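Local coordinates for protein diguanylate cyclase with PAS/PAC sensor (Marinobacter aquaeolei, PDB 3H9W) that probably makes cyclic di-GMP from two GTP molecules as a whole enzyme, this chain being its N-terminal PAS sensor domain, at residues V57-E61 with C62-H66. Numbering follows the deposited sequence.
Sequences VKQSE and CGVDH
Q59 and H66 meet where helix 46-61 of this PAS fold ends in a Schellman motif and the chain turns into edge strand 66-73. G63 has positive phi. G63 N bonds S60 O at 2.8 Å, reaching it from above the carbonyl plane. V64 N bonds Q59 O at 2.9 Å. The H66 ring packs against the last helical turn, beside Q59 and S60. With CG between the backbone N and the carbonyl carbon (chi1 51°), the ring comes to lie against Q59 CB. Q59 CB sits over one face of the H66 ring in a CH-pi contact, 3.7 Å from its centroid. Beyond CB the Q59 chain bends at chi2, and Q59 OE1 comes to 3.5 Å from V64 CG1. Water 1 links OE1 to D65 O. Bonds at both ring nitrogens hold the ring's rotation: H66 ND1 donates to V64 O, and NE2 pairs with water 2, which donates to S60 OG. S60 OG also bonds C56 O. An alanine in place of H66 would probably leave V64 O and water 2 without their ring partner and take away the ring packed on Q59 CB. The H66 ND1 to V64 O bond, 2.8 Å long, lies in the carbonyl plane and close to the ring plane.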
ATOM      1  N   VAL A  57      -1.949   5.376  16.251  1.00 29.75           N
ATOM      2  CA  VAL A  57      -2.679   4.616  17.254  1.00 31.59           C
ATOM      3  C   VAL A  57      -4.158   4.999  17.236  1.00 31.69           C
ATOM      4  O   VAL A  57      -5.037   4.139  17.165  1.00 34.32           O
ATOM      5  CB  VAL A  57      -2.113   4.883  18.659  1.00 36.69           C
ATOM      6  CG1 VAL A  57      -3.044   4.312  19.718  1.00 48.57           C
ATOM      7  CG2 VAL A  57      -0.741   4.255  18.782  1.00 40.11           C
ATOM      8  N   LYS A  58      -4.424   6.298  17.292  1.00 32.13           N
ATOM      9  CA  LYS A  58      -5.792   6.806  17.294  1.00 33.86           C
ATOM     10  C   LYS A  58      -6.575   6.370  16.058  1.00 32.81           C
ATOM     11  O   LYS A  58      -7.712   5.915  16.164  1.00 33.66           O
ATOM     12  CB  LYS A  58      -5.781   8.334  17.376  1.00 31.89           C
ATOM     13  CG  LYS A  58      -7.165   8.973  17.474  1.00 46.04           C
ATOM     14  CD  LYS A  58      -7.877   8.581  18.764  1.00 58.50           C
ATOM     15  CE  LYS A  58      -9.221   9.286  18.889  1.00 54.13           C
ATOM     16  NZ  LYS A  58     -10.115   8.953  17.746  1.00 59.57           N
ATOM     17  N   GLN A  59      -5.971   6.511  14.883  1.00 26.60           N
ATOM     18  CA  GLN A  59      -6.643   6.130  13.648  1.00 23.50           C
ATOM     19  C   GLN A  59      -6.871   4.629  13.548  1.00 29.06           C
ATOM     20  O   GLN A  59      -7.929   4.183  13.096  1.00 32.49           O
ATOM     21  CB  GLN A  59      -5.846   6.629  12.439  1.00 23.43           C
ATOM     22  CG  GLN A  59      -5.729   8.147  12.393  1.00 25.55           C
ATOM     23  CD  GLN A  59      -7.083   8.831  12.386  1.00 31.15           C
ATOM     24  OE1 GLN A  59      -7.857   8.691  11.441  1.00 35.74           O
ATOM     25  NE2 GLN A  59      -7.381   9.565  13.449  1.00 34.48           N
ATOM     26  N   SER A  60      -5.880   3.849  13.969  1.00 28.81           N
ATOM     27  CA  SER A  60      -5.990   2.396  13.931  1.00 30.40           C
ATOM     28  C   SER A  60      -7.117   1.905  14.840  1.00 30.09           C
ATOM     29  O   SER A  60      -7.944   1.091  14.430  1.00 31.98           O
ATOM     30  CB  SER A  60      -4.668   1.755  14.357  1.00 31.46           C
ATOM     31  OG  SER A  60      -3.640   2.046  13.423  1.00 32.18           O
ATOM     32  N   GLU A  61      -7.149   2.405  16.070  1.00 32.61           N
ATOM     33  CA  GLU A  61      -8.178   2.014  17.027  1.00 40.88           C
ATOM     34  C   GLU A  61      -9.571   2.338  16.492  1.00 42.80           C
ATOM     35  O   GLU A  61     -10.535   1.638  16.791  1.00 41.44           O
ATOM     36  CB  GLU A  61      -7.966   2.730  18.361  1.00 41.20           C
ATOM     37  CG  GLU A  61      -6.626   2.450  19.021  1.00 44.97           C
ATOM     38  CD  GLU A  61      -6.503   3.116  20.376  1.00 55.11           C
ATOM     39  OE1 GLU A  61      -6.867   4.308  20.487  1.00 51.68           O
ATOM     40  OE2 GLU A  61      -6.034   2.456  21.329  1.00 57.65           O
ATOM     41  N   CYS A  62      -9.674   3.403  15.703  1.00 38.90           N
ATOM     42  CA  CYS A  62     -10.957   3.796  15.134  1.00 35.40           C
ATOM     43  C   CYS A  62     -11.242   3.063  13.828  1.00 37.84           C
ATOM     44  O   CYS A  62     -12.283   3.275  13.207  1.00 40.33           O
ATOM     45  CB  CYS A  62     -10.993   5.305  14.891  1.00 41.92           C
ATOM     46  SG  CYS A  62     -10.962   6.299  16.406  1.00 54.10           S
ATOM     47  N   GLY A  63     -10.315   2.200  13.420  1.00 35.82           N
ATOM     48  CA  GLY A  63     -10.485   1.444  12.189  1.00 32.80           C
ATOM     49  C   GLY A  63     -10.455   2.306  10.940  1.00 34.77           C
ATOM     50  O   GLY A  63     -10.994   1.930   9.900  1.00 32.08           O
ATOM     51  N   VAL A  64      -9.811   3.464  11.036  1.00 32.43           N
ATOM     52  CA  VAL A  64      -9.728   4.387   9.909  1.00 30.90           C
ATOM     53  C   VAL A  64      -8.373   4.323   9.199  1.00 36.65           C
ATOM     54  O   VAL A  64      -7.334   4.505   9.828  1.00 32.77           O
ATOM     55  CB  VAL A  64      -9.974   5.835  10.383  1.00 30.31           C
ATOM     56  CG1 VAL A  64      -9.829   6.803   9.220  1.00 43.32           C
ATOM     57  CG2 VAL A  64     -11.367   5.945  11.001  1.00 38.09           C
ATOM     58  N   ASP A  65      -8.381   4.061   7.895  1.00 31.66           N
ATOM     59  CA  ASP A  65      -7.129   4.002   7.141  1.00 32.10           C
ATOM     60  C   ASP A  65      -6.447   5.341   7.262  1.00 27.59           C
ATOM     61  O   ASP A  65      -7.107   6.371   7.336  1.00 31.04           O
ATOM     62  CB  ASP A  65      -7.391   3.707   5.670  1.00 31.12           C
ATOM     63  CG  ASP A  65      -7.798   2.281   5.438  1.00 29.27           C
ATOM     64  OD1 ASP A  65      -8.111   1.586   6.430  1.00 24.09           O
ATOM     65  OD2 ASP A  65      -7.804   1.861   4.268  1.00 25.97           O
ATOM     66  N   HIS A  66      -5.123   5.334   7.278  1.00 24.43           N
ATOM     67  CA  HIS A  66      -4.393   6.582   7.413  1.00 23.94           C
ATOM     68  C   HIS A  66      -3.013   6.470   6.800  1.00 26.24           C
ATOM     69  O   HIS A  66      -2.601   5.399   6.354  1.00 22.14           O
ATOM     70  CB  HIS A  66      -4.265   6.932   8.899  1.00 22.13           C
ATOM     71  CG  HIS A  66      -3.741   5.806   9.733  1.00 21.05           C
ATOM     72  ND1 HIS A  66      -4.501   4.698  10.047  1.00 22.81           N
ATOM     73  CD2 HIS A  66      -2.517   5.584  10.268  1.00 23.68           C
ATOM     74  CE1 HIS A  66      -3.766   3.844  10.737  1.00 22.28           C
ATOM     75  NE2 HIS A  66      -2.558   4.358  10.885  1.00 26.51           N
TER
HETATM   76  O   HOH W   1      -6.845   9.330   8.409  1.00 41.63           O
HETATM   77  O   HOH W   2      -0.978   2.581  12.176  1.00 36.57           O